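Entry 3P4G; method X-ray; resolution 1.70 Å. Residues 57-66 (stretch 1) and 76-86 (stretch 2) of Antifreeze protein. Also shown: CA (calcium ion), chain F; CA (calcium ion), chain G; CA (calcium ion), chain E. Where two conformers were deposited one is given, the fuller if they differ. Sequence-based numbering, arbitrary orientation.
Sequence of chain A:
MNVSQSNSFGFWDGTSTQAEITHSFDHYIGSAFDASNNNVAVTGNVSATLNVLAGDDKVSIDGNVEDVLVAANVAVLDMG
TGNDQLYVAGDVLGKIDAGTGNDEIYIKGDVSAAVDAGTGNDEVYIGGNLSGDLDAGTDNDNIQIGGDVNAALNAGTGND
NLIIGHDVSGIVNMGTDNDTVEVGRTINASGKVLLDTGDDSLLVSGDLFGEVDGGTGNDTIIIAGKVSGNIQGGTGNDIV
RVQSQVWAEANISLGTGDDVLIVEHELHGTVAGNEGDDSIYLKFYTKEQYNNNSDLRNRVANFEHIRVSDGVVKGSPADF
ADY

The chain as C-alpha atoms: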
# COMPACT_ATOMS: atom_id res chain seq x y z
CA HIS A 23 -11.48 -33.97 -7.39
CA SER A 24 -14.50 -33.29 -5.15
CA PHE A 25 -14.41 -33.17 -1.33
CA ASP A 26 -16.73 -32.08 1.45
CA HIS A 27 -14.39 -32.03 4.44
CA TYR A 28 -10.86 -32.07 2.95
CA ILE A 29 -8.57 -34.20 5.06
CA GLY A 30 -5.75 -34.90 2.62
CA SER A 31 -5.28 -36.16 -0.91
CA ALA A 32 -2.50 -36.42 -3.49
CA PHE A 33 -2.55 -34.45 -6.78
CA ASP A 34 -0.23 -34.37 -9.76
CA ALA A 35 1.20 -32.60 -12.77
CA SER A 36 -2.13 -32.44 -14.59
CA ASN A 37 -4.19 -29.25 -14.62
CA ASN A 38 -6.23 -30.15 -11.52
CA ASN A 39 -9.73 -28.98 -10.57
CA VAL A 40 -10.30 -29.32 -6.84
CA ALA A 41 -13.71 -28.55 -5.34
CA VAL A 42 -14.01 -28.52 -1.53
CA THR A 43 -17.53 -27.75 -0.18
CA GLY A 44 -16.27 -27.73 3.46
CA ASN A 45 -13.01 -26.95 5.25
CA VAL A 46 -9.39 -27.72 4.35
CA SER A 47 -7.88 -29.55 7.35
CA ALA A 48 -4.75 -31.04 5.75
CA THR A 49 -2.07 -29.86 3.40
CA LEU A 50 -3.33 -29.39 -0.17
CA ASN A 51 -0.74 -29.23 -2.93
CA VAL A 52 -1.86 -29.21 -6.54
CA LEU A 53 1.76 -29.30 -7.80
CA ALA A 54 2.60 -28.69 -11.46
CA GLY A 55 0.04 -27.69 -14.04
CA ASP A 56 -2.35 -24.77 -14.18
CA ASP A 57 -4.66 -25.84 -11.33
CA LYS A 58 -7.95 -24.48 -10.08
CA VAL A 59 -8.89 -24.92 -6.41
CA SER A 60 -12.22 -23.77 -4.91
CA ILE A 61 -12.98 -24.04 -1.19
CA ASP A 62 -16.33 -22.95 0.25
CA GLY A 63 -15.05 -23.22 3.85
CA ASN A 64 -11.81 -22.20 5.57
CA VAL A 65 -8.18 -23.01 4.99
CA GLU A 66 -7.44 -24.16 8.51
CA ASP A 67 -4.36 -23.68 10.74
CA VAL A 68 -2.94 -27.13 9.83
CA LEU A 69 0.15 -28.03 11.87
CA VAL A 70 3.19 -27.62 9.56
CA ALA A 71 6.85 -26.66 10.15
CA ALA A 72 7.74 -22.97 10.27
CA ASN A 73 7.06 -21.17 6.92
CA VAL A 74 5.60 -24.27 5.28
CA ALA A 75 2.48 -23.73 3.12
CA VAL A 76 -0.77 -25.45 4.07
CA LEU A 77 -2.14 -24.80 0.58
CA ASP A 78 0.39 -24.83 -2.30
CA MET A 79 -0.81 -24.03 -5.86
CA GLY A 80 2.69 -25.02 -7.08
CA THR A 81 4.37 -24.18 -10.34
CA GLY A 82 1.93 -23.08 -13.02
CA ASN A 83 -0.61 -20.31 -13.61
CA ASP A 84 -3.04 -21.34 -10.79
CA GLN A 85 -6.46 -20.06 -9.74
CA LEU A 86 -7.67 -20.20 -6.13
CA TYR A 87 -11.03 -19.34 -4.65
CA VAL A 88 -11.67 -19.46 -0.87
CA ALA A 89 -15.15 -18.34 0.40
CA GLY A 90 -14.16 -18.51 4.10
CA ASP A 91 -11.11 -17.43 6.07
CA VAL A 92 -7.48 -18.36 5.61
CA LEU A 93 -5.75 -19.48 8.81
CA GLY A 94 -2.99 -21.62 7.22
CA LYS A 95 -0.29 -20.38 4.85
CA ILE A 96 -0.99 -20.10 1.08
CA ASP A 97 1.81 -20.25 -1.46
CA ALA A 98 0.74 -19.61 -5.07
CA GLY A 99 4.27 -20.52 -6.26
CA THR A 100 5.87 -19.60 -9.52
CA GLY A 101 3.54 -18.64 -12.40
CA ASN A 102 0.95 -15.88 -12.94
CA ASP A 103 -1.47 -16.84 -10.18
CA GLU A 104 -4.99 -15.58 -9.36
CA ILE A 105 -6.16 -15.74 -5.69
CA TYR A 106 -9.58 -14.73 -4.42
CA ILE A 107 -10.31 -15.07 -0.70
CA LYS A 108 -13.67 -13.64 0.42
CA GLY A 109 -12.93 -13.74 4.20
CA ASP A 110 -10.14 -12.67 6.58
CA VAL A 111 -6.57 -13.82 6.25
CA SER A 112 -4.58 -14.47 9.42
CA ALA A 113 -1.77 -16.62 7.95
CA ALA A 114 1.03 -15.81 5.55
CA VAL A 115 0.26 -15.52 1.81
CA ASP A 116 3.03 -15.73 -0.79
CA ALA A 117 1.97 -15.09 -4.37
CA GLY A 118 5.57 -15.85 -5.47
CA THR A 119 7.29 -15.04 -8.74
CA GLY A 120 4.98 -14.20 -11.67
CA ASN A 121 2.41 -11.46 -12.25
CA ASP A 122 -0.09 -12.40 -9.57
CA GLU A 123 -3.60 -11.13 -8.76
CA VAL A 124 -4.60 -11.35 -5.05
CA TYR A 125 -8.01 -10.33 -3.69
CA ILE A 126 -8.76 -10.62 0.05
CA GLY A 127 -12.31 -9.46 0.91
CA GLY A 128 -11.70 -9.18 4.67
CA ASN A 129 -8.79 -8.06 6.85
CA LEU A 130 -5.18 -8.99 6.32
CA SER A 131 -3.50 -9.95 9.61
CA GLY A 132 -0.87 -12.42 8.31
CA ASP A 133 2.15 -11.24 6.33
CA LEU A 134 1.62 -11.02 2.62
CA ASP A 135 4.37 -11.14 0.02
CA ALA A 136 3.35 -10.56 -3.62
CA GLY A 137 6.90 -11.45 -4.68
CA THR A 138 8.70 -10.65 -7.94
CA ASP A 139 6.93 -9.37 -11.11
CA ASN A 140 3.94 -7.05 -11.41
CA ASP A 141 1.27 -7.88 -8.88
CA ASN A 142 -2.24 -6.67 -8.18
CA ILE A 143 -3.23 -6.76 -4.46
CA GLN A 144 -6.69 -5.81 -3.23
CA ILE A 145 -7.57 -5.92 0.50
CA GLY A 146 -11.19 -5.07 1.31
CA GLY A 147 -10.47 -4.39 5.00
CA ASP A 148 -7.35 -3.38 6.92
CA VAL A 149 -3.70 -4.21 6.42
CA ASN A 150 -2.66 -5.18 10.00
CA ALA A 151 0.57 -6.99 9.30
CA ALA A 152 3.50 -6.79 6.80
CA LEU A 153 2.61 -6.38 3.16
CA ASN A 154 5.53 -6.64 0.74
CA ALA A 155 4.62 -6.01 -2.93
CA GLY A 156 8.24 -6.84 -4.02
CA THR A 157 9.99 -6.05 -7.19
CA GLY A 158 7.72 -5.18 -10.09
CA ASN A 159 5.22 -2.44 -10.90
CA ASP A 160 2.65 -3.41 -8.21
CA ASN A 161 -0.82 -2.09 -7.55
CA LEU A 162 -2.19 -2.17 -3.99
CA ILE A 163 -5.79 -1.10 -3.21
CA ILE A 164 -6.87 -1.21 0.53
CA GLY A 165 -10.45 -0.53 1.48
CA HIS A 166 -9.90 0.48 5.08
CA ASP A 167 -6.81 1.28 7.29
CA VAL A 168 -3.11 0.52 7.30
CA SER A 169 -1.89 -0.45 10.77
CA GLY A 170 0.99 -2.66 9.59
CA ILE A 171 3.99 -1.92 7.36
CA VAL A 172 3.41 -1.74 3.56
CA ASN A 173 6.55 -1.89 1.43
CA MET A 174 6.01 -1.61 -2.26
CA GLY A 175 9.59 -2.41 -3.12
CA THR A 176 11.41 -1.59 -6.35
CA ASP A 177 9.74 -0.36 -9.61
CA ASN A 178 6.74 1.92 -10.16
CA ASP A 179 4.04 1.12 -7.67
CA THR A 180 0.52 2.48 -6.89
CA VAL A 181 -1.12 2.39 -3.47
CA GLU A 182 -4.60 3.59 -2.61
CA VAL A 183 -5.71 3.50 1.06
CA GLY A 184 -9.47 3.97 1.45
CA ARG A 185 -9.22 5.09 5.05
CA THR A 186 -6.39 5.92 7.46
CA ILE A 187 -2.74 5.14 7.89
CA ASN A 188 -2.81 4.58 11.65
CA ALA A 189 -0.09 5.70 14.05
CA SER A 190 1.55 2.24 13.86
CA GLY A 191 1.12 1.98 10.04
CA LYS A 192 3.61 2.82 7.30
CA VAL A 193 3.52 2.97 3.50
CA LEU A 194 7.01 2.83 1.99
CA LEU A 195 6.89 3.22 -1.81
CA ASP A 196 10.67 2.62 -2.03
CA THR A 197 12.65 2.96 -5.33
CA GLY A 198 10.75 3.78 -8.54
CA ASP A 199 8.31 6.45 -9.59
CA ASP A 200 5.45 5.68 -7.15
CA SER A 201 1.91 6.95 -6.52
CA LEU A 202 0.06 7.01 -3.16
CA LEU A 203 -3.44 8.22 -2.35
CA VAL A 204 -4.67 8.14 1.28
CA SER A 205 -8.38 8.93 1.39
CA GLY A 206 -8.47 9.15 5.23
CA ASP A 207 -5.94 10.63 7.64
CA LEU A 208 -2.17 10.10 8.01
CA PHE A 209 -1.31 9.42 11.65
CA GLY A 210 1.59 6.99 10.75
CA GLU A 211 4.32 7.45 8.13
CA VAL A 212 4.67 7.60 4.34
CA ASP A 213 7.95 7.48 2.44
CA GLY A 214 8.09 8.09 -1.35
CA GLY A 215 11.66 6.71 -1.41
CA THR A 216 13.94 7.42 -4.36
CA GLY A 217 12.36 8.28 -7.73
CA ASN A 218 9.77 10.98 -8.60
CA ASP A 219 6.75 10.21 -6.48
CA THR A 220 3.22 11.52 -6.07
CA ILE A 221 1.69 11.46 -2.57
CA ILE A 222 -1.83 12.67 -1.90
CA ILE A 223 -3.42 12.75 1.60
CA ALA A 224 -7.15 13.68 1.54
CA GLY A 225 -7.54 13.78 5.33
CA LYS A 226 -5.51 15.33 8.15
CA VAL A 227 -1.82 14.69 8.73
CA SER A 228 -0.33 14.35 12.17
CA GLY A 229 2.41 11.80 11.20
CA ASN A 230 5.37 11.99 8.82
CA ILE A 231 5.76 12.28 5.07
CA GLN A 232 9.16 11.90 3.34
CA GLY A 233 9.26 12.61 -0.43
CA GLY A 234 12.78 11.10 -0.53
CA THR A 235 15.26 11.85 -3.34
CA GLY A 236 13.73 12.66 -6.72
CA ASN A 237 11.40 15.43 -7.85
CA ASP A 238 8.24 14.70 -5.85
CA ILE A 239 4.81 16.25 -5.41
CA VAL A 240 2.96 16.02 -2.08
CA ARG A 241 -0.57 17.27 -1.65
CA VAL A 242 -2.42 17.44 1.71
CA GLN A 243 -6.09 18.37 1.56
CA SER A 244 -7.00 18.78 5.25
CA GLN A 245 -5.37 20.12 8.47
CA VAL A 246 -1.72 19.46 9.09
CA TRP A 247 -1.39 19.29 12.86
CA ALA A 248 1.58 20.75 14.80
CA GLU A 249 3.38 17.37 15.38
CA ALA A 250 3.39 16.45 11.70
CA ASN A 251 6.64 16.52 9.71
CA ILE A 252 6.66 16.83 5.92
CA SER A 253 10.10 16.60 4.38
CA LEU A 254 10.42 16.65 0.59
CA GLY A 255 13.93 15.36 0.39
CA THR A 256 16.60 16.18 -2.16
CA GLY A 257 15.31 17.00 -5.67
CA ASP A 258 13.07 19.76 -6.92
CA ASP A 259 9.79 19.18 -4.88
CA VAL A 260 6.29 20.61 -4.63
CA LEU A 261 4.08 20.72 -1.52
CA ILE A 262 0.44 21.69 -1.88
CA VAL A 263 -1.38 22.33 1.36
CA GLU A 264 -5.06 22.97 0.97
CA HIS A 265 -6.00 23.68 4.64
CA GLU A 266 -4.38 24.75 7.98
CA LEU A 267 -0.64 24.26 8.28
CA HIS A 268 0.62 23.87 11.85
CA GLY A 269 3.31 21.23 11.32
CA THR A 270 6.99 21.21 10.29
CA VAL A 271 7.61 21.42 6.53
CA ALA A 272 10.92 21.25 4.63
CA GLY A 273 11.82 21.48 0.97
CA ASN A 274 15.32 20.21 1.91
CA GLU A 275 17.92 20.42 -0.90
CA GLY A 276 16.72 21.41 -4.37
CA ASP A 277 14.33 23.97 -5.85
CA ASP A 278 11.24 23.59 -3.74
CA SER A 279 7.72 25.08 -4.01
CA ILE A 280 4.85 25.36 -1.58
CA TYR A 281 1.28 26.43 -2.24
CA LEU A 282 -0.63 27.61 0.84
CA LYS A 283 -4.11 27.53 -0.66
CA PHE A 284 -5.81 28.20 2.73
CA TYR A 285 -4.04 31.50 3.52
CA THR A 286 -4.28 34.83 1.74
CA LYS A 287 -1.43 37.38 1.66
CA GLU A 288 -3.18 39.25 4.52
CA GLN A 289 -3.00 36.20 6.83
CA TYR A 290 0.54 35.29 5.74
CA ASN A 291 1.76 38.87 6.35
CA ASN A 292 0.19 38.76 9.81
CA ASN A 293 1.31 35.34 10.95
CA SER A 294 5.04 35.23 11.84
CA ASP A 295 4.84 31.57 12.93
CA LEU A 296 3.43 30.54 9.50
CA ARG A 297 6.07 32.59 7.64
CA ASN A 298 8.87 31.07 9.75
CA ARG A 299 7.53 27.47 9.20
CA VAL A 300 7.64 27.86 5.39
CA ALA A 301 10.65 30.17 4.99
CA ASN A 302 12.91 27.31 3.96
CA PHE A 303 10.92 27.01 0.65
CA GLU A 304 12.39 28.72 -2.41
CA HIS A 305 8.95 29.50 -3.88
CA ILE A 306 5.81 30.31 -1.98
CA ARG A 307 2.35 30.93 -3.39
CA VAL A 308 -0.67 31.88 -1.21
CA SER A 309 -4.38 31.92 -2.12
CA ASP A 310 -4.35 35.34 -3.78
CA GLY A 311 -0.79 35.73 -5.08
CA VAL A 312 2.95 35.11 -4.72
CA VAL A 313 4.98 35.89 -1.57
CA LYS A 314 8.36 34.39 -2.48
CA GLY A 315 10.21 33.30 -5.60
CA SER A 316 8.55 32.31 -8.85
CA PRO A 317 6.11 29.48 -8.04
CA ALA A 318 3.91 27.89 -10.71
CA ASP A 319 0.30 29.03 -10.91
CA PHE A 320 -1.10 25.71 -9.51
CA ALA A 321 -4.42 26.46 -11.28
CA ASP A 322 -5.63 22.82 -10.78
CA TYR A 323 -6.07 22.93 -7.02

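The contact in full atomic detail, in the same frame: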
# COMPACT_ATOMS: atom_id res chain seq x y z
N ASP A 57 -3.65 -25.17 -12.17
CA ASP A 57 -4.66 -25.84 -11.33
C ASP A 57 -5.69 -24.83 -10.86
O ASP A 57 -5.37 -23.66 -10.60
CB ASP A 57 -3.97 -26.41 -10.09
CG ASP A 57 -2.84 -27.37 -10.44
OD1 ASP A 57 -3.08 -28.43 -11.10
OD2 ASP A 57 -1.70 -27.08 -10.05
N LYS A 58 -6.90 -25.30 -10.65
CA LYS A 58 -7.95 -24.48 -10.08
C LYS A 58 -8.37 -25.20 -8.80
O LYS A 58 -8.56 -26.43 -8.79
CB LYS A 58 -9.19 -24.39 -11.00
CG LYS A 58 -10.31 -23.50 -10.34
CD LYS A 58 -11.31 -22.97 -11.41
CE LYS A 58 -12.53 -22.25 -10.77
NZ LYS A 58 -13.53 -21.94 -11.87
N VAL A 59 -8.44 -24.43 -7.72
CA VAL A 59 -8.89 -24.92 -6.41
C VAL A 59 -9.98 -23.97 -5.87
O VAL A 59 -9.82 -22.74 -5.89
CB VAL A 59 -7.72 -25.00 -5.39
CG1 VAL A 59 -8.30 -25.35 -4.02
CG2 VAL A 59 -6.64 -26.03 -5.80
N SER A 60 -11.09 -24.55 -5.39
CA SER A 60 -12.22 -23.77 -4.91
C SER A 60 -12.68 -24.41 -3.62
O SER A 60 -12.98 -25.60 -3.58
CB SER A 60 -13.37 -23.75 -5.92
OG SER A 60 -12.92 -23.32 -7.19
N ILE A 61 -12.72 -23.60 -2.58
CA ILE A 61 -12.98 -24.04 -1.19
C ILE A 61 -14.11 -23.16 -0.66
O ILE A 61 -13.99 -21.92 -0.65
CB ILE A 61 -11.66 -23.87 -0.31
CG1 ILE A 61 -10.53 -24.80 -0.80
CG2 ILE A 61 -11.90 -24.08 1.21
CD1 ILE A 61 -9.12 -24.27 -0.58
N ASP A 62 -15.22 -23.75 -0.25
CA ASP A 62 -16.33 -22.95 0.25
C ASP A 62 -16.15 -22.62 1.73
O ASP A 62 -16.79 -21.69 2.26
CB ASP A 62 -17.63 -23.70 0.07
CG ASP A 62 -17.98 -23.92 -1.37
OD1 ASP A 62 -17.59 -23.08 -2.22
OD2 ASP A 62 -18.70 -24.90 -1.63
N GLY A 63 -15.35 -23.43 2.42
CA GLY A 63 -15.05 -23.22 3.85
C GLY A 63 -13.76 -22.47 4.09
O GLY A 63 -13.39 -21.57 3.30
N ASN A 64 -13.04 -22.88 5.14
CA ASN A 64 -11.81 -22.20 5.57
C ASN A 64 -10.59 -23.02 5.21
O ASN A 64 -10.65 -24.25 5.18
CB ASN A 64 -11.82 -22.04 7.11
CG ASN A 64 -13.02 -21.28 7.60
OD1 ASN A 64 -13.37 -20.25 7.03
ND2 ASN A 64 -13.64 -21.77 8.69
N VAL A 65 -9.47 -22.34 4.96
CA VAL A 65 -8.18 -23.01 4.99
C VAL A 65 -7.73 -22.94 6.44
O VAL A 65 -7.42 -21.85 6.99
CB VAL A 65 -7.15 -22.33 4.06
CG1 VAL A 65 -5.76 -23.01 4.17
CG2 VAL A 65 -7.70 -22.31 2.64
N GLU A 66 -7.68 -24.11 7.07
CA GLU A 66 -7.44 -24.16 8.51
C GLU A 66 -5.94 -24.05 8.88
O GLU A 66 -5.05 -24.23 8.04
CB GLU A 66 -8.07 -25.40 9.10
CG GLU A 66 -9.61 -25.36 9.07
CD GLU A 66 -10.24 -26.60 9.67
OE1 GLU A 66 -9.52 -27.55 10.06
OE2 GLU A 66 -11.47 -26.61 9.77
N VAL A 76 0.32 -24.50 3.95
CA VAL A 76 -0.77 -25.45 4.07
C VAL A 76 -1.36 -25.74 2.68
O VAL A 76 -1.59 -26.92 2.31
CB VAL A 76 -1.84 -24.93 5.04
CG1 VAL A 76 -3.05 -25.85 5.06
CG2 VAL A 76 -1.20 -24.78 6.47
N LEU A 77 -1.56 -24.68 1.91
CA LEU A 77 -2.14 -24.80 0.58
C LEU A 77 -1.09 -24.29 -0.41
O LEU A 77 -0.68 -23.14 -0.31
CB LEU A 77 -3.43 -23.98 0.54
CG LEU A 77 -4.14 -23.76 -0.77
CD1 LEU A 77 -4.21 -24.93 -1.68
CD2 LEU A 77 -5.58 -23.31 -0.40
N ASP A 78 -0.65 -25.17 -1.32
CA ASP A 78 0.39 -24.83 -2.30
C ASP A 78 -0.17 -25.05 -3.72
O ASP A 78 -0.60 -26.17 -4.06
CB ASP A 78 1.65 -25.67 -1.98
CG ASP A 78 2.83 -25.40 -2.88
OD1 ASP A 78 2.79 -24.55 -3.78
OD2 ASP A 78 3.86 -26.09 -2.68
N MET A 79 -0.22 -23.97 -4.49
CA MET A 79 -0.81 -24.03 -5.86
C MET A 79 0.28 -24.54 -6.82
O MET A 79 -0.02 -25.00 -7.94
CB MET A 79 -1.35 -22.67 -6.30
CG MET A 79 -2.46 -22.13 -5.36
SD MET A 79 -3.92 -23.23 -5.23
CE MET A 79 -4.69 -23.10 -6.87
N GLY A 80 1.52 -24.49 -6.35
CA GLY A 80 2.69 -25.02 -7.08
C GLY A 80 3.10 -24.19 -8.27
O GLY A 80 2.65 -23.02 -8.48
N THR A 81 4.00 -24.77 -9.05
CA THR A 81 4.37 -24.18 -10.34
C THR A 81 3.10 -24.09 -11.20
O THR A 81 2.11 -24.81 -10.97
CB THR A 81 5.47 -24.98 -11.09
OG1 THR A 81 5.04 -26.31 -11.42
CG2 THR A 81 6.78 -25.01 -10.22
N GLY A 82 3.12 -23.21 -12.17
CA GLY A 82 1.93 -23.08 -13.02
C GLY A 82 1.18 -21.79 -12.78
O GLY A 82 1.38 -21.12 -11.75
N ASN A 83 0.30 -21.47 -13.73
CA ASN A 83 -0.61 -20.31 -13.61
C ASN A 83 -1.91 -20.81 -12.94
O ASN A 83 -2.80 -21.37 -13.61
CB ASN A 83 -0.95 -19.78 -15.02
CG ASN A 83 0.27 -19.27 -15.79
OD1 ASN A 83 1.27 -18.77 -15.22
ND2 ASN A 83 0.20 -19.38 -17.11
N ASP A 84 -1.99 -20.67 -11.61
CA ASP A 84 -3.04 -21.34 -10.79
C ASP A 84 -4.13 -20.39 -10.36
O ASP A 84 -3.87 -19.18 -10.25
CB ASP A 84 -2.40 -21.99 -9.58
CG ASP A 84 -1.28 -22.97 -9.96
OD1 ASP A 84 -1.55 -24.05 -10.58
OD2 ASP A 84 -0.11 -22.67 -9.67
N GLN A 85 -5.31 -20.93 -10.07
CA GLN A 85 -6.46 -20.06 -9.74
C GLN A 85 -7.10 -20.61 -8.48
O GLN A 85 -7.50 -21.80 -8.46
CB GLN A 85 -7.44 -20.10 -10.88
CG GLN A 85 -8.57 -19.06 -10.75
CD GLN A 85 -9.45 -19.03 -11.99
OE1 GLN A 85 -8.97 -19.21 -13.11
NE2 GLN A 85 -10.75 -18.81 -11.80
N LEU A 86 -7.16 -19.79 -7.45
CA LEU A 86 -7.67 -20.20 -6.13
C LEU A 86 -8.84 -19.37 -5.71
O LEU A 86 -8.83 -18.13 -5.85
CB LEU A 86 -6.54 -20.15 -5.09
CG LEU A 86 -6.98 -20.30 -3.62
CD1 LEU A 86 -7.60 -21.70 -3.41
CD2 LEU A 86 -5.74 -20.12 -2.72
CA CA F . 0.11 -25.62 -10.19
CA CA G . 1.59 -21.09 -9.40
CA CA E . -1.55 -30.14 -10.84

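Contact between residues 57-66 and 76-86 of the antifreeze protein, two successive levels of the chain whose strands run side by side. K58 pairs with Q85 and V59 with L86 in parallel register, K58 CA lying 4.7 Å from Q85 CA and V59 CA 4.9 Å from L86 CA, and three hydrogen bonds join the levels. D57 N donates to D84 OD1 at 2.9 Å (angle at hydrogen 163°), so the backbone of one level is held by an aspartate side chain of the next. Q85 N then donates to D57 O at 2.8 Å, and V59 N to Q85 O at 2.9 Å, with similarly straight angles of 162° and 163°. Q85 thus uses both its amide and its carbonyl toward the same neighbouring strand, its N reaching the residue before K58 and its O the residue after, as expected of a parallel pairing. CA-H...O contacts accompany this ladder: K58 CA lies 3.2 Å from Q85 O, which therefore faces both V59 N and K58 CA, and L86 CA lies 3.3 Å from V59 O.

Most of the turn's acceptors named here are calcium ligands. The ion of chain F is bound by D57 OD2, M79 O, T81 O and D84 OD1, each at 2.3 Å, with two further ligands elsewhere in the structure. Because D57 comes from one stretch and the other three from the second, this ion ties the levels together directly. It also explains the crowding of oxygens: D57 OD2 is 3.1 Å from D84 OD1 and 3.4 Å from M79 O, pairs that share the metal rather than a hydrogen. D84 OD1 serves twice, as ligand of this calcium and as acceptor for D57 N.

D57 and D84 each bridge two ions. D57 OD1 binds the calcium of chain E at 2.3 Å, while D84 OD2 binds that of chain G at 2.3 Å, alongside G80 O and G82 O, each 2.4 Å from the same calcium. The two side chains adopt nearly the same m rotamer, with chi1 of -57° in D57 and -56° in D84 and chi2 of -61° and -67°. Carbonyls of the 79-82 turn alternate between ions: M79 O and T81 O go to chain F, G80 O and G82 O to chain G. The turn is further fixed by G80 N, which donates to D78 OD1 at 2.9 Å, with a more bent angle of 135°. At G82 the backbone angles by themselves call for glycine, and a CB would also be crowded by the chain F calcium.

On the face that carries V59 and L86 the packing is apolar. V59 CG2 meets M79 CE at 3.7 Å and V59 CG1 meets L86 CD1 at 3.8 Å. I61 CD1 packs 3.7 Å from L77 CD2, which also lies 3.8 Å from V65 CG2. V65 CG1 reaches V76 CG1 at 4.0 Å. On the other face of the sheet, the exposed K58 and Q85 run alongside each other, K58 CE 4.0 Å from Q85 NE2, without a hydrogen bond.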